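Side-chain contacts in ABC transporter periplasmic substrate-binding protein (Desulfovibrio alaskensis, PDB 5MY5), which probably captures tungstate in the periplasm with high selectivity and delivers it to an ABC transporter for import into the cell: residues A[44-49]-A[55-60]; A[76-81]-A[243-248]; A[28-33]-A[40-45]. The protein carries 2 engineered substitutions. All coordinates share one frame; numbering follows the deposited sequence.

The three contacts lie in the same region of the fold, on one side of the chain's centre, and all reach a single mixed sheet. Interactions 1 and 3 are closest, with centres about 6 Å apart; both use helix 41-53, which packs on the neighbouring parallel strands 56-62 and 27-33. Interaction 2, its centre about 11 Å from interaction 1 and about 10 Å from interaction 3, brings helix 239-250 against strand 78-81, next to strand 27-33 in the sheet. Along the chain interaction 3 opens first, interaction 1 follows, and interaction 2 comes last, joining segments 162 residues apart. An early helix and a late one thus share the core of one lobe of the binding protein.

Interaction 1. Residues A[44-49]-A[55-60]; sequences DLAPQF and IELRWT
F49 buries more surface here than any other residue, its ring set obliquely against I55, just before the strand, and L57 within it. With CG anti to the backbone N (chi1 175°), the ring extends to the strand: F49 CE2 lies 3.7 Å from I55 CG2, while F49 CD2 rests 3.6 Å from I55 O and 4.0 Å from L57 CB. The L57 side chain runs at about a right angle to that of F49. One helical turn back, A46 presents its methyl to W59 and, more loosely, to L57. A46 CB sits 3.6 Å from W59 CZ3 on the six-membered part of the indole and 4.2 Å from L57 CD2. The indole's other end is tied down by a hydrogen bond from W59 NE1 to D37.

No direct hydrogen bond joins the segments, but a water accepts from L57 N at 2.8 Å and donates weakly to A46 O. Beyond F49, F245 meets its ring edge-to-face, carrying the apolar core on into helix 239-250. Helix and strand run nearly antiparallel (152°), as expected in the beta-alpha-beta crossover that joins parallel strands 27-33 and 56-62 in this periplasmic binding protein.

Interaction 2. Residues A[76-81]-A[243-248]; sequences VDILLV and DKFVNW
Apolar contacts through a single methyl group join the two segments: I78 CD1 touches both F245 and V246 of helix 239-250. It lies 3.7 Å from F245 CD2, approaching the ring obliquely, and 4.0 Å from V246 CG2. A chi1 of -167° swings CG1 of I78 away from the backbone N, and the chain continues extended to CD1, a shape that carries the terminal methyl from the strand across to the helix. The side chains of I78 and F245 meet at about a right angle. L80, two residues along the strand, also points toward the helix, but L80 CD2 stays 4.9 Å from F245 CZ, which makes it a neighbour of this cluster rather than a partner in it. On the sheet side the F245 side chain also packs on L28 and M30 of strand 27-33.

Polar interactions do not cross between the segments; they run instead from each segment to other parts of the fold. D77, just before the strand, accepts hydrogen bonds from the backbone N of M29 and of K238, the latter close to the start of helix 239-250, while W248 NE1 bonds to D52 on helix 41-53. The arrangement is a helix laid on the apolar face of a beta-sheet, here a late helix closing over early strands, consistent with the alpha/beta lobes of periplasmic binding proteins.

Interaction 3. Residues A[28-33]-A[40-45]; sequences LMMATT and GLLDDL
Two first torsions direct the side chains of M30 and L42 into the interface between strand and helix. In M30, a chi1 of 164° turns CG to the side opposite the main-chain nitrogen and the chain stays extended through chi2, lifting the sulfur off the sheet before chi3 (-71°) bends the terminal methyl aside. L42 sets out from its CA toward the strand with CG anti to the carbonyl carbon (chi1 -70°), and CD1 is the branch that makes the contact. M30 SD and L42 CD1 come to rest 4.1 Å apart, a loose apolar contact between obliquely approaching chains. T32 faces the same methyl, with T32 CG2 3.9 Å from L42 CD1, the two side chains meeting tip to tip.

The two ends of the T32 side chain have separate roles: its methyl meets L42, while OG1 donates a hydrogen bond to the backbone O of L80, on the adjoining strand 78-81. L42 also touches W59 and L80, so it packs on side chains from three adjacent strands, 56-62, 27-33 and 78-81. Alternate residues M30 and T32 thus present one face of strand 27-33 to the first turn of helix 41-53, at the opening of the beta-alpha-beta unit within an alpha/beta lobe of the periplasmic binding protein fold.

Interaction 1. Residues A[44-49]-A[55-60]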
loop_
_atom_site.group_PDB
_atom_site.type_symbol
_atom_site.label_atom_id
_atom_site.label_comp_id
_atom_site.label_asym_id
_atom_site.label_seq_id
_atom_site.Cartn_x
_atom_site.Cartn_y
_atom_site.Cartn_z
ATOM N N ASP A 44 3.723 -13.217 9.623
ATOM C CA ASP A 44 4.439 -12.972 10.883
ATOM C C ASP A 44 3.554 -12.655 12.037
ATOM O O ASP A 44 3.766 -13.133 13.161
ATOM C CB ASP A 44 5.414 -11.794 10.693
ATOM C CG ASP A 44 6.835 -12.203 10.636
ATOM O OD1 ASP A 44 7.158 -13.110 9.816
ATOM O OD2 ASP A 44 7.605 -11.576 11.401
ATOM N N LEU A 45 2.540 -11.791 11.824
ATOM C CA LEU A 45 1.692 -11.312 12.909
ATOM C C LEU A 45 0.725 -12.353 13.392
ATOM O O LEU A 45 0.415 -12.390 14.612
ATOM C CB LEU A 45 0.903 -10.046 12.467
ATOM C CG LEU A 45 1.744 -8.820 12.298
ATOM C CD1 LEU A 45 0.808 -7.656 11.906
ATOM C CD2 LEU A 45 2.616 -8.402 13.519
ATOM N N ALA A 46 0.147 -13.098 12.473
ATOM C CA ALA A 46 -0.972 -13.982 12.841
ATOM C C ALA A 46 -0.610 -15.034 13.959
ATOM O O ALA A 46 -1.327 -15.155 14.940
ATOM C CB ALA A 46 -1.598 -14.640 11.652
ATOM N N PRO A 47 0.572 -15.686 13.892
ATOM C CA PRO A 47 0.869 -16.629 15.005
ATOM C C PRO A 47 1.107 -15.896 16.314
ATOM O O PRO A 47 0.739 -16.388 17.391
ATOM C CB PRO A 47 2.179 -17.318 14.567
ATOM C CG PRO A 47 2.337 -17.037 13.139
ATOM C CD PRO A 47 1.495 -15.844 12.765
ATOM N N GLN A 48 1.634 -14.675 16.252
ATOM C CA GLN A 48 1.806 -13.895 17.486
ATOM C C GLN A 48 0.445 -13.464 18.109
ATOM O O GLN A 48 0.218 -13.492 19.334
ATOM C CB GLN A 48 2.680 -12.660 17.270
ATOM C CG GLN A 48 4.036 -12.965 16.576
ATOM C CD GLN A 48 5.021 -11.798 16.366
ATOM O OE1 GLN A 48 5.620 -11.284 17.315
ATOM N NE2 GLN A 48 5.298 -11.471 15.078
ATOM N N PHE A 49 -0.478 -13.023 17.252
ATOM C CA PHE A 49 -1.832 -12.697 17.676
ATOM C C PHE A 49 -2.455 -13.933 18.336
ATOM O O PHE A 49 -3.108 -13.807 19.410
ATOM C CB PHE A 49 -2.679 -12.262 16.430
ATOM C CG PHE A 49 -4.150 -12.006 16.724
ATOM C CD1 PHE A 49 -4.546 -11.116 17.619
ATOM C CD2 PHE A 49 -5.156 -12.796 16.076
ATOM C CE1 PHE A 49 -5.888 -10.878 17.899
ATOM C CE2 PHE A 49 -6.483 -12.535 16.320
ATOM C CZ PHE A 49 -6.851 -11.555 17.229
ATOM N N ILE A 55 -6.926 -16.416 19.694
ATOM C CA ILE A 55 -7.829 -16.320 18.561
ATOM C C ILE A 55 -7.048 -16.660 17.320
ATOM O O ILE A 55 -5.985 -16.145 17.128
ATOM C CB ILE A 55 -8.419 -14.878 18.445
ATOM C CG1 ILE A 55 -9.187 -14.517 19.695
ATOM C CG2 ILE A 55 -9.275 -14.798 17.151
ATOM C CD1 ILE A 55 -9.459 -13.030 19.769
ATOM N N GLU A 56 -7.573 -17.577 16.467
ATOM C CA GLU A 56 -7.016 -17.894 15.165
ATOM C C GLU A 56 -7.488 -16.845 14.103
ATOM O O GLU A 56 -8.684 -16.575 14.038
ATOM C CB GLU A 56 -7.459 -19.304 14.687
ATOM C CG GLU A 56 -6.866 -19.674 13.313
ATOM C CD GLU A 56 -7.401 -20.997 12.713
ATOM O OE1 GLU A 56 -8.266 -21.631 13.310
ATOM O OE2 GLU A 56 -7.053 -21.268 11.550
ATOM N N LEU A 57 -6.537 -16.256 13.375
ATOM C CA LEU A 57 -6.863 -15.279 12.301
ATOM C C LEU A 57 -6.735 -15.966 10.972
ATOM O O LEU A 57 -5.688 -16.486 10.628
ATOM C CB LEU A 57 -5.899 -14.093 12.333
ATOM C CG LEU A 57 -6.062 -13.026 11.256
ATOM C CD1 LEU A 57 -7.353 -12.223 11.413
ATOM C CD2 LEU A 57 -4.858 -12.061 11.183
ATOM N N ARG A 58 -7.811 -15.898 10.181
ATOM C CA ARG A 58 -7.855 -16.410 8.817
ATOM C C ARG A 58 -8.111 -15.218 7.937
ATOM O O ARG A 58 -8.975 -14.395 8.233
ATOM C CB ARG A 58 -8.880 -17.492 8.624
ATOM C CG ARG A 58 -8.602 -18.779 9.368
ATOM C CD ARG A 58 -9.725 -19.771 9.122
ATOM N NE ARG A 58 -9.655 -20.906 10.053
ATOM C CZ ARG A 58 -10.690 -21.719 10.272
ATOM N NH1 ARG A 58 -11.859 -21.562 9.641
ATOM N NH2 ARG A 58 -10.575 -22.674 11.194
ATOM N N TRP A 59 -7.432 -15.137 6.815
ATOM C CA TRP A 59 -7.664 -13.995 5.956
ATOM C C TRP A 59 -7.785 -14.421 4.504
ATOM O O TRP A 59 -7.224 -15.397 4.129
ATOM C CB TRP A 59 -6.627 -12.893 6.102
ATOM C CG TRP A 59 -5.235 -13.201 5.746
ATOM C CD1 TRP A 59 -4.601 -12.930 4.565
ATOM C CD2 TRP A 59 -4.287 -13.835 6.588
ATOM N NE1 TRP A 59 -3.300 -13.350 4.629
ATOM C CE2 TRP A 59 -3.077 -13.920 5.856
ATOM C CE3 TRP A 59 -4.318 -14.292 7.918
ATOM C CZ2 TRP A 59 -1.925 -14.533 6.380
ATOM C CZ3 TRP A 59 -3.171 -14.917 8.439
ATOM C CH2 TRP A 59 -1.979 -14.992 7.681
ATOM N N THR A 60 -8.527 -13.671 3.728
ATOM C CA THR A 60 -8.544 -13.808 2.305
ATOM C C THR A 60 -8.104 -12.488 1.737
ATOM O O THR A 60 -8.582 -11.385 2.203
ATOM C CB THR A 60 -9.981 -14.083 1.892
ATOM O OG1 THR A 60 -10.289 -15.411 2.389
ATOM C CG2 THR A 60 -10.149 -14.130 0.402
HETATM O O HOH W 1 -3.771 -16.839 13.634
#

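Interaction 2. Residues A[76-81]-A[243-248]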
loop_
_atom_site.group_PDB
_atom_site.type_symbol
_atom_site.label_atom_id
_atom_site.label_comp_id
_atom_site.label_asym_id
_atom_site.label_seq_id
_atom_site.Cartn_x
_atom_site.Cartn_y
_atom_site.Cartn_z
ATOM N N VAL A 76 -17.105 -11.695 6.353
ATOM C CA VAL A 76 -15.973 -11.517 7.249
ATOM C C VAL A 76 -16.323 -10.619 8.425
ATOM O O VAL A 76 -17.308 -9.864 8.424
ATOM C CB VAL A 76 -14.721 -10.950 6.494
ATOM C CG1 VAL A 76 -14.222 -11.866 5.415
ATOM C CG2 VAL A 76 -14.978 -9.530 5.969
ATOM N N ASP A 77 -15.526 -10.709 9.483
ATOM C CA ASP A 77 -15.673 -9.948 10.662
ATOM C C ASP A 77 -14.947 -8.582 10.703
ATOM O O ASP A 77 -15.262 -7.698 11.494
ATOM C CB ASP A 77 -15.137 -10.778 11.839
ATOM C CG ASP A 77 -15.777 -12.170 11.911
ATOM O OD1 ASP A 77 -17.048 -12.240 11.989
ATOM O OD2 ASP A 77 -15.064 -13.196 11.871
ATOM N N ILE A 78 -13.904 -8.480 9.885
ATOM C CA ILE A 78 -13.004 -7.286 9.922
ATOM C C ILE A 78 -12.323 -7.124 8.581
ATOM O O ILE A 78 -12.059 -8.080 7.885
ATOM C CB ILE A 78 -11.969 -7.476 11.072
ATOM C CG1 ILE A 78 -11.281 -6.179 11.344
ATOM C CG2 ILE A 78 -11.049 -8.621 10.788
ATOM C CD1 ILE A 78 -10.431 -6.237 12.604
ATOM N N LEU A 79 -12.047 -5.873 8.279
ATOM C CA LEU A 79 -11.281 -5.508 7.116
ATOM C C LEU A 79 -9.909 -4.984 7.609
ATOM O O LEU A 79 -9.826 -4.234 8.562
ATOM C CB LEU A 79 -11.959 -4.337 6.349
ATOM C CG LEU A 79 -13.338 -4.572 5.830
ATOM C CD1 LEU A 79 -13.768 -3.412 4.913
ATOM C CD2 LEU A 79 -13.568 -5.891 5.183
ATOM N N LEU A 80 -8.923 -5.260 6.779
ATOM C CA LEU A 80 -7.583 -4.555 6.948
ATOM C C LEU A 80 -7.266 -4.078 5.555
ATOM O O LEU A 80 -6.867 -4.830 4.686
ATOM C CB LEU A 80 -6.508 -5.532 7.485
ATOM C CG LEU A 80 -5.133 -4.894 7.669
ATOM C CD1 LEU A 80 -5.121 -3.762 8.681
ATOM C CD2 LEU A 80 -4.152 -6.060 8.056
ATOM N N VAL A 81 -7.382 -2.760 5.357
ATOM C CA VAL A 81 -7.286 -2.218 3.987
ATOM C C VAL A 81 -6.554 -0.886 4.019
ATOM O O VAL A 81 -6.101 -0.457 5.093
ATOM C CB VAL A 81 -8.669 -2.062 3.306
ATOM C CG1 VAL A 81 -9.268 -3.455 3.010
ATOM C CG2 VAL A 81 -9.574 -1.302 4.201
ATOM N N ASP A 243 -12.721 -6.625 17.578
ATOM C CA ASP A 243 -12.216 -5.613 18.486
ATOM C C ASP A 243 -10.914 -6.071 19.191
ATOM O O ASP A 243 -10.080 -5.249 19.403
ATOM C CB ASP A 243 -13.227 -5.289 19.616
ATOM C CG ASP A 243 -14.440 -4.519 19.148
ATOM O OD1 ASP A 243 -14.350 -3.963 18.007
ATOM O OD2 ASP A 243 -15.491 -4.530 19.924
ATOM N N LYS A 244 -10.790 -7.368 19.508
ATOM C CA LYS A 244 -9.573 -7.888 20.113
ATOM C C LYS A 244 -8.388 -7.735 19.192
ATOM O O LYS A 244 -7.270 -7.411 19.620
ATOM C CB LYS A 244 -9.783 -9.305 20.566
ATOM C CG LYS A 244 -8.647 -9.953 21.333
ATOM C CD LYS A 244 -8.393 -9.382 22.747
ATOM C CE LYS A 244 -9.617 -9.401 23.693
ATOM N NZ LYS A 244 -10.091 -10.810 24.055
ATOM N N PHE A 245 -8.584 -7.965 17.898
ATOM C CA PHE A 245 -7.518 -7.800 16.926
ATOM C C PHE A 245 -7.100 -6.327 16.877
ATOM O O PHE A 245 -5.912 -6.063 16.740
ATOM C CB PHE A 245 -7.930 -8.326 15.504
ATOM C CG PHE A 245 -6.883 -8.180 14.486
ATOM C CD1 PHE A 245 -5.819 -9.053 14.440
ATOM C CD2 PHE A 245 -6.949 -7.178 13.574
ATOM C CE1 PHE A 245 -4.825 -8.911 13.476
ATOM C CE2 PHE A 245 -5.982 -7.095 12.566
ATOM C CZ PHE A 245 -4.938 -7.916 12.528
ATOM N N VAL A 246 -8.072 -5.404 16.811
ATOM C CA VAL A 246 -7.744 -3.960 16.742
ATOM C C VAL A 246 -6.970 -3.590 17.961
ATOM O O VAL A 246 -5.958 -2.875 17.874
ATOM C CB VAL A 246 -8.994 -3.100 16.595
ATOM C CG1 VAL A 246 -8.747 -1.623 16.600
ATOM C CG2 VAL A 246 -9.717 -3.412 15.316
ATOM N N ASN A 247 -7.416 -4.110 19.087
ATOM C CA ASN A 247 -6.737 -3.774 20.353
ATOM C C ASN A 247 -5.306 -4.254 20.327
ATOM O O ASN A 247 -4.400 -3.555 20.713
ATOM C CB ASN A 247 -7.546 -4.359 21.528
ATOM C CG ASN A 247 -6.913 -4.082 22.851
ATOM O OD1 ASN A 247 -6.041 -4.803 23.274
ATOM N ND2 ASN A 247 -7.418 -3.046 23.527
ATOM N N TRP A 248 -5.094 -5.529 19.926
ATOM C CA TRP A 248 -3.823 -6.067 19.778
ATOM C C TRP A 248 -2.900 -5.314 18.824
ATOM O O TRP A 248 -1.735 -5.002 19.162
ATOM C CB TRP A 248 -3.943 -7.551 19.398
ATOM C CG TRP A 248 -2.625 -8.273 19.311
ATOM C CD1 TRP A 248 -1.915 -8.774 20.363
ATOM C CD2 TRP A 248 -1.893 -8.610 18.148
ATOM N NE1 TRP A 248 -0.778 -9.344 19.924
ATOM C CE2 TRP A 248 -0.745 -9.294 18.549
ATOM C CE3 TRP A 248 -2.092 -8.395 16.755
ATOM C CZ2 TRP A 248 0.210 -9.735 17.647
ATOM C CZ3 TRP A 248 -1.197 -8.857 15.882
ATOM C CH2 TRP A 248 -0.029 -9.529 16.307
#

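Interaction 3. Residues A[28-33]-A[40-45]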
loop_
_atom_site.group_PDB
_atom_site.type_symbol
_atom_site.label_atom_id
_atom_site.label_comp_id
_atom_site.label_asym_id
_atom_site.label_seq_id
_atom_site.Cartn_x
_atom_site.Cartn_y
_atom_site.Cartn_z
ATOM N N LEU A 28 -11.330 -15.673 13.804
ATOM C CA LEU A 28 -11.639 -14.355 13.297
ATOM C C LEU A 28 -11.369 -14.380 11.809
ATOM O O LEU A 28 -10.257 -14.704 11.374
ATOM C CB LEU A 28 -10.723 -13.331 14.013
ATOM C CG LEU A 28 -10.799 -11.837 13.494
ATOM C CD1 LEU A 28 -12.165 -11.187 13.587
ATOM C CD2 LEU A 28 -9.766 -11.020 14.228
ATOM N N MET A 29 -12.348 -13.915 11.043
ATOM C CA MET A 29 -12.237 -13.908 9.578
ATOM C C MET A 29 -12.051 -12.501 9.056
ATOM O O MET A 29 -12.821 -11.629 9.353
ATOM C CB MET A 29 -13.529 -14.416 8.920
ATOM C CG MET A 29 -13.992 -15.818 9.276
ATOM S SD MET A 29 -12.715 -17.095 9.172
ATOM C CE MET A 29 -12.628 -17.255 7.422
ATOM N N MET A 30 -11.047 -12.356 8.227
ATOM C CA MET A 30 -10.600 -11.031 7.744
ATOM C C MET A 30 -10.603 -11.027 6.227
ATOM O O MET A 30 -10.245 -11.962 5.623
ATOM C CB MET A 30 -9.199 -10.730 8.231
ATOM C CG MET A 30 -8.467 -9.607 7.533
ATOM S SD MET A 30 -6.770 -9.342 8.133
ATOM C CE MET A 30 -7.128 -8.663 9.684
ATOM N N ALA A 31 -10.947 -9.863 5.703
ATOM C CA ALA A 31 -10.660 -9.568 4.345
ATOM C C ALA A 31 -9.623 -8.520 4.278
ATOM O O ALA A 31 -9.696 -7.478 4.954
ATOM C CB ALA A 31 -11.905 -9.076 3.631
ATOM N N THR A 32 -8.623 -8.761 3.424
ATOM C CA THR A 32 -7.543 -7.781 3.171
ATOM C C THR A 32 -7.130 -7.775 1.694
ATOM O O THR A 32 -7.846 -8.380 0.907
ATOM C CB THR A 32 -6.392 -8.120 4.098
ATOM O OG1 THR A 32 -5.391 -7.075 4.123
ATOM C CG2 THR A 32 -5.658 -9.415 3.732
ATOM N N THR A 33 -6.071 -7.084 1.370
ATOM C CA THR A 33 -5.727 -6.893 -0.037
ATOM C C THR A 33 -4.593 -7.770 -0.487
ATOM O O THR A 33 -3.758 -8.174 0.319
ATOM C CB THR A 33 -5.381 -5.463 -0.324
ATOM O OG1 THR A 33 -4.132 -5.063 0.282
ATOM C CG2 THR A 33 -6.488 -4.530 0.234
ATOM N N GLY A 40 3.859 -10.246 3.285
ATOM C CA GLY A 40 4.069 -11.291 4.288
ATOM C C GLY A 40 3.906 -10.872 5.741
ATOM O O GLY A 40 4.116 -11.703 6.646
ATOM N N LEU A 41 3.516 -9.617 5.991
ATOM C CA LEU A 41 3.320 -9.116 7.361
ATOM C C LEU A 41 2.364 -10.024 8.161
ATOM O O LEU A 41 2.673 -10.282 9.327
ATOM C CB LEU A 41 2.812 -7.683 7.348
ATOM C CG LEU A 41 2.551 -7.080 8.754
ATOM C CD1 LEU A 41 3.799 -6.896 9.522
ATOM C CD2 LEU A 41 1.754 -5.760 8.623
ATOM N N LEU A 42 1.247 -10.393 7.617
ATOM C CA LEU A 42 0.247 -11.186 8.344
ATOM C C LEU A 42 0.752 -12.582 8.665
ATOM O O LEU A 42 0.399 -13.140 9.686
ATOM C CB LEU A 42 -1.079 -11.299 7.561
ATOM C CG LEU A 42 -1.843 -9.957 7.487
ATOM C CD1 LEU A 42 -3.016 -10.114 6.562
ATOM C CD2 LEU A 42 -2.292 -9.445 8.863
ATOM N N ASP A 43 1.633 -13.138 7.809
ATOM C CA ASP A 43 2.244 -14.440 8.139
ATOM C C ASP A 43 3.101 -14.345 9.372
ATOM O O ASP A 43 3.236 -15.365 10.059
ATOM C CB ASP A 43 3.089 -14.940 6.978
ATOM C CG ASP A 43 2.280 -15.200 5.757
ATOM O OD1 ASP A 43 1.278 -15.883 5.818
ATOM O OD2 ASP A 43 2.645 -14.740 4.651
ATOM N N ASP A 44 3.723 -13.217 9.623
ATOM C CA ASP A 44 4.439 -12.972 10.883
ATOM C C ASP A 44 3.554 -12.655 12.037
ATOM O O ASP A 44 3.766 -13.133 13.161
ATOM C CB ASP A 44 5.414 -11.794 10.693
ATOM C CG ASP A 44 6.835 -12.203 10.636
ATOM O OD1 ASP A 44 7.158 -13.110 9.816
ATOM O OD2 ASP A 44 7.605 -11.576 11.401
ATOM N N LEU A 45 2.540 -11.791 11.824
ATOM C CA LEU A 45 1.692 -11.312 12.909
ATOM C C LEU A 45 0.725 -12.353 13.392
ATOM O O LEU A 45 0.415 -12.390 14.612
ATOM C CB LEU A 45 0.903 -10.046 12.467
ATOM C CG LEU A 45 1.744 -8.820 12.298
ATOM C CD1 LEU A 45 0.808 -7.656 11.906
ATOM C CD2 LEU A 45 2.616 -8.402 13.519
#